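Local atomic coordinates of putative sarcosine dimethylglycine methyltransferase (Galdieria sulphuraria, PDB entry 2O57), a protein that probably transfers methyl groups from S-adenosylmethionine to sarcosine or dimethylglycine. Residues E73-V79 and M289-K293; L80-A84 and F104-I108. Residue numbers count along the deposited sequence, not the author numbering.

Contact 1: residues E73-V79 and M289-K293; sequences ELAMTGV and MLFRK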
loop_
_atom_site.group_PDB
_atom_site.type_symbol
_atom_site.label_atom_id
_atom_site.label_comp_id
_atom_site.label_asym_id
_atom_site.label_seq_id
_atom_site.Cartn_x
_atom_site.Cartn_y
_atom_site.Cartn_z
ATOM N N GLU A 73 -9.271 -0.881 -3.142
ATOM C CA GLU A 73 -8.968 0.175 -2.177
ATOM C C GLU A 73 -10.070 1.242 -2.305
ATOM O O GLU A 73 -10.670 1.633 -1.319
ATOM C CB GLU A 73 -7.561 0.774 -2.410
ATOM C CG GLU A 73 -6.386 -0.245 -2.187
ATOM C CD GLU A 73 -6.113 -0.547 -0.737
ATOM O OE1 GLU A 73 -6.644 0.171 0.150
ATOM O OE2 GLU A 73 -5.363 -1.494 -0.462
ATOM N N LEU A 74 -10.362 1.651 -3.535
ATOM C CA LEU A 74 -11.402 2.625 -3.803
ATOM C C LEU A 74 -12.784 2.145 -3.320
ATOM O O LEU A 74 -13.544 2.919 -2.750
ATOM C CB LEU A 74 -11.446 2.925 -5.299
ATOM C CG LEU A 74 -12.070 4.233 -5.776
ATOM C CD1 LEU A 74 -11.563 5.443 -4.981
ATOM C CD2 LEU A 74 -11.730 4.410 -7.281
ATOM N N ALA A 75 -13.110 0.877 -3.562
ATOM C CA ALA A 75 -14.419 0.323 -3.161
ATOM C C ALA A 75 -14.647 0.384 -1.639
ATOM O O ALA A 75 -15.784 0.627 -1.164
ATOM C CB ALA A 75 -14.585 -1.112 -3.678
HETATM N N MSE A 76 -13.562 0.168 -0.876
HETATM C CA MSE A 76 -13.626 0.224 0.600
HETATM C C MSE A 76 -14.049 1.617 1.089
HETATM O O MSE A 76 -14.563 1.744 2.196
HETATM C CB MSE A 76 -12.277 -0.193 1.247
HETATM C CG MSE A 76 -11.882 -1.657 0.995
HETATM SE SE MSE A 76 -13.035 -2.851 1.951
HETATM C CE MSE A 76 -12.068 -2.915 3.635
ATOM N N THR A 77 -13.862 2.660 0.272
ATOM C CA THR A 77 -14.294 4.021 0.685
ATOM C C THR A 77 -15.788 4.294 0.451
ATOM O O THR A 77 -16.274 5.364 0.831
ATOM C CB THR A 77 -13.451 5.166 -0.000
ATOM O OG1 THR A 77 -13.843 5.309 -1.377
ATOM C CG2 THR A 77 -11.916 4.901 0.136
ATOM N N GLY A 78 -16.509 3.349 -0.164
ATOM C CA GLY A 78 -17.935 3.531 -0.442
ATOM C C GLY A 78 -18.328 4.251 -1.722
ATOM O O GLY A 78 -19.510 4.285 -2.046
ATOM N N VAL A 79 -17.360 4.767 -2.484
ATOM C CA VAL A 79 -17.687 5.637 -3.637
ATOM C C VAL A 79 -18.113 4.885 -4.893
ATOM O O VAL A 79 -18.726 5.496 -5.797
ATOM C CB VAL A 79 -16.558 6.636 -4.036
ATOM C CG1 VAL A 79 -16.324 7.701 -2.918
ATOM C CG2 VAL A 79 -15.256 5.905 -4.437
HETATM N N MSE A 289 -1.835 6.316 -3.830
HETATM C CA MSE A 289 -2.465 7.121 -2.784
HETATM C C MSE A 289 -3.973 7.228 -2.946
HETATM O O MSE A 289 -4.478 7.214 -4.051
HETATM C CB MSE A 289 -1.915 8.542 -2.765
HETATM C CG MSE A 289 -0.413 8.629 -3.003
HETATM SE SE MSE A 289 0.314 10.400 -3.200
HETATM C CE MSE A 289 0.148 11.062 -1.347
ATOM N N LEU A 290 -4.676 7.374 -1.829
ATOM C CA LEU A 290 -6.089 7.721 -1.869
ATOM C C LEU A 290 -6.307 8.959 -1.030
ATOM O O LEU A 290 -5.725 9.118 0.064
ATOM C CB LEU A 290 -6.967 6.592 -1.370
ATOM C CG LEU A 290 -7.339 5.510 -2.392
ATOM C CD1 LEU A 290 -6.137 4.476 -2.505
ATOM C CD2 LEU A 290 -8.546 4.876 -1.806
ATOM N N PHE A 291 -7.138 9.842 -1.559
ATOM C CA PHE A 291 -7.452 11.106 -0.910
ATOM C C PHE A 291 -8.948 11.222 -0.788
ATOM O O PHE A 291 -9.683 10.607 -1.567
ATOM C CB PHE A 291 -6.996 12.289 -1.766
ATOM C CG PHE A 291 -5.543 12.262 -2.162
ATOM C CD1 PHE A 291 -4.567 12.784 -1.317
ATOM C CD2 PHE A 291 -5.162 11.760 -3.405
ATOM C CE1 PHE A 291 -3.216 12.791 -1.700
ATOM C CE2 PHE A 291 -3.822 11.773 -3.803
ATOM C CZ PHE A 291 -2.851 12.286 -2.947
ATOM N N ARG A 292 -9.408 12.013 0.173
ATOM C CA ARG A 292 -10.802 12.405 0.183
ATOM C C ARG A 292 -10.917 13.928 0.257
ATOM O O ARG A 292 -10.131 14.585 0.942
ATOM C CB ARG A 292 -11.564 11.746 1.336
ATOM C CG ARG A 292 -13.077 12.011 1.304
ATOM C CD ARG A 292 -13.849 11.444 2.498
ATOM N NE ARG A 292 -13.882 9.984 2.603
ATOM C CZ ARG A 292 -14.716 9.152 1.965
ATOM N NH1 ARG A 292 -15.629 9.585 1.066
ATOM N NH2 ARG A 292 -14.619 7.859 2.226
ATOM N N LYS A 293 -11.877 14.492 -0.470
ATOM C CA LYS A 293 -12.177 15.916 -0.374
ATOM C C LYS A 293 -12.957 16.239 0.935
ATOM O O LYS A 293 -14.201 16.242 0.967
ATOM C CB LYS A 293 -12.965 16.400 -1.591
ATOM C CG LYS A 293 -13.186 17.906 -1.605
ATOM C CD LYS A 293 -13.769 18.384 -2.969
ATOM C CE LYS A 293 -14.265 19.830 -2.903
ATOM N NZ LYS A 293 -14.807 20.263 -4.251
HETATM O O HOH W 1 -17.797 7.487 0.685
#
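The last turn of helix 59-76 and the loop that follows lie over strand 284-293, with CA atoms 7.6 Å apart at L74 and L290 and 9.1 Å apart at T77 and R292. G78 leaves the helix with positive phi. T77 finishes the turn, its N and its OG1 both donating to L74 O, at 3.0 and 2.8 Å. From the strand, alternate residues face the helix: L290 and R292 point toward it, while F291 turns to helix 214-223 behind the sheet. L290 fills the space under the helix end, its CD2 lying 3.9 Å from T77 CG2 and 4.4 Å from L74 CD1, and its CD1 4.0 Å from E73 CB. The carboxylate of E73 is engaged elsewhere, in salt bridges to R230 and to R234 of the second subunit. R292 reaches the helix terminus: NH2 makes a weak hydrogen bond of 3.3 Å to T77 O, and a water joins the same carbonyl (2.6 Å) to R292 NH1 (3.0 Å). NH1 also donates to R180 O, so the guanidinium connects the helix end to the residue just before strand 181-190. V182 on that strand touches L74, T77, V79 and R292. Helix-on-sheet packing of this kind, against the antiparallel strand beside strand 181-190, belongs to the Rossmann-like fold of class I methyltransferases, with its 3-2-1-4-5-7-6 strand order.

Contact 2: residues L80-A84 and F104-I108; sequences LQRQA and FGVSI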
loop_
_atom_site.group_PDB
_atom_site.type_symbol
_atom_site.label_atom_id
_atom_site.label_comp_id
_atom_site.label_asym_id
_atom_site.label_seq_id
_atom_site.Cartn_x
_atom_site.Cartn_y
_atom_site.Cartn_z
ATOM N N LEU A 80 -17.854 3.582 -4.959
ATOM C CA LEU A 80 -18.095 2.836 -6.209
ATOM C C LEU A 80 -19.512 2.207 -6.290
ATOM O O LEU A 80 -19.708 1.025 -6.588
ATOM C CB LEU A 80 -16.937 1.856 -6.526
ATOM C CG LEU A 80 -15.500 2.435 -6.674
ATOM C CD1 LEU A 80 -14.453 1.313 -6.946
ATOM C CD2 LEU A 80 -15.469 3.441 -7.786
ATOM N N GLN A 81 -20.506 3.033 -5.998
ATOM C CA GLN A 81 -21.908 2.637 -6.086
ATOM C C GLN A 81 -22.306 2.589 -7.562
ATOM O O GLN A 81 -21.683 3.253 -8.398
ATOM C CB GLN A 81 -22.777 3.643 -5.307
ATOM C CG GLN A 81 -22.354 3.845 -3.841
ATOM C CD GLN A 81 -22.550 2.586 -2.996
ATOM O OE1 GLN A 81 -23.530 1.848 -3.179
ATOM N NE2 GLN A 81 -21.634 2.341 -2.051
ATOM N N ARG A 82 -23.330 1.798 -7.892
ATOM C CA ARG A 82 -23.915 1.823 -9.223
ATOM C C ARG A 82 -24.304 3.253 -9.558
ATOM O O ARG A 82 -24.845 3.967 -8.713
ATOM C CB ARG A 82 -25.181 0.956 -9.290
ATOM C CG ARG A 82 -24.955 -0.493 -8.897
ATOM C CD ARG A 82 -26.033 -1.413 -9.492
ATOM N NE ARG A 82 -25.790 -1.660 -10.916
ATOM C CZ ARG A 82 -24.760 -2.366 -11.396
ATOM N NH1 ARG A 82 -23.850 -2.896 -10.574
ATOM N NH2 ARG A 82 -24.629 -2.534 -12.708
ATOM N N GLN A 83 -24.002 3.665 -10.787
ATOM C CA GLN A 83 -24.277 5.032 -11.261
ATOM C C GLN A 83 -23.454 6.190 -10.612
ATOM O O GLN A 83 -23.669 7.367 -10.945
ATOM C CB GLN A 83 -25.785 5.331 -11.230
ATOM C CG GLN A 83 -26.627 4.384 -12.111
ATOM C CD GLN A 83 -28.080 4.847 -12.229
ATOM O OE1 GLN A 83 -28.596 5.037 -13.334
ATOM N NE2 GLN A 83 -28.742 5.040 -11.092
ATOM N N ALA A 84 -22.504 5.870 -9.716
ATOM C CA ALA A 84 -21.542 6.876 -9.258
ATOM C C ALA A 84 -20.766 7.359 -10.475
ATOM O O ALA A 84 -20.538 6.609 -11.424
ATOM C CB ALA A 84 -20.559 6.296 -8.185
ATOM N N PHE A 104 -18.415 -2.481 -11.480
ATOM C CA PHE A 104 -19.208 -1.697 -10.504
ATOM C C PHE A 104 -20.476 -1.034 -11.073
ATOM O O PHE A 104 -21.329 -0.574 -10.313
ATOM C CB PHE A 104 -18.309 -0.620 -9.853
ATOM C CG PHE A 104 -17.176 -1.192 -9.065
ATOM C CD1 PHE A 104 -17.386 -1.656 -7.758
ATOM C CD2 PHE A 104 -15.900 -1.311 -9.636
ATOM C CE1 PHE A 104 -16.336 -2.206 -7.021
ATOM C CE2 PHE A 104 -14.826 -1.860 -8.908
ATOM C CZ PHE A 104 -15.043 -2.324 -7.604
ATOM N N GLY A 105 -20.619 -0.981 -12.393
ATOM C CA GLY A 105 -21.749 -0.271 -12.990
ATOM C C GLY A 105 -21.748 1.238 -12.725
ATOM O O GLY A 105 -22.805 1.875 -12.730
ATOM N N VAL A 106 -20.568 1.813 -12.487
ATOM C CA VAL A 106 -20.394 3.262 -12.434
ATOM C C VAL A 106 -20.411 3.828 -13.867
ATOM O O VAL A 106 -20.375 3.083 -14.858
ATOM C CB VAL A 106 -19.001 3.654 -11.790
ATOM C CG1 VAL A 106 -18.953 3.348 -10.287
ATOM C CG2 VAL A 106 -17.830 2.965 -12.539
ATOM N N SER A 107 -20.410 5.149 -13.960
ATOM C CA SER A 107 -20.163 5.854 -15.210
ATOM C C SER A 107 -18.802 6.552 -15.139
ATOM O O SER A 107 -18.426 7.084 -14.088
ATOM C CB SER A 107 -21.263 6.892 -15.424
ATOM O OG SER A 107 -22.532 6.238 -15.574
ATOM N N ILE A 108 -18.071 6.554 -16.244
ATOM C CA ILE A 108 -16.722 7.123 -16.275
ATOM C C ILE A 108 -16.588 8.137 -17.404
ATOM O O ILE A 108 -16.883 7.818 -18.562
ATOM C CB ILE A 108 -15.630 6.030 -16.502
ATOM C CG1 ILE A 108 -15.679 4.924 -15.415
ATOM C CG2 ILE A 108 -14.225 6.655 -16.583
ATOM C CD1 ILE A 108 -15.110 5.346 -14.094
HETATM O O HOH W 2 -21.171 -0.955 -7.442
HETATM O O HOH W 3 -24.166 7.990 -13.762
#
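L80 opens the segment by laying its side chain on F104: CD1 sits 3.8 Å from the ring centroid, almost on the ring normal, in a CH-pi contact. A water bridges the carbonyls, donating to L80 O (2.6 Å) and F104 O (2.9 Å). Q81 starts a type II turn, closed by A84 N to Q81 O at 3.0 Å, and its NE2 bonds back to G78 O. R82 curls over the other backbone, one guanidinium face above F104 O and G105 CA; a side chain on G105 would collide with it. Q83, with positive phi, donates from N to G105 O at 2.9 Å, and water links Q83 O to S107 OG. A84 O accepts from S107 N, also at 2.9 Å, and A84 CB packs 4.0 Å from V106 CG1. Two direct backbone hydrogen bonds therefore join the loop before strand 85-89 to the start of strand 107-112, leading into the parallel pairing of these Rossmann-like neighbours, while L80, A84, F104 and V106 supply apolar cover beneath the partly exposed turn.

Overall arrangement
From the N terminus the chain runs along helix 59-76, whose end, with the loop to V79, forms the first half of contact 1, and passes directly into 80-84, the first half of contact 2. Strand 85-89 and helix 95-104 follow, and 104-108 then closes a short loop with 19 intervening residues, a right-handed beta-alpha-beta crossover into strand 107-112. Contact 1 closes last, when the final strand, 284-293, returns; 209 residues separate its two segments. Contact 2 is thus nested inside contact 1. Their centres lie about 14 Å apart, and they meet where L80 packs on L74 and A75. Together they connect one helix end to strands on both sides of the same sheet's middle.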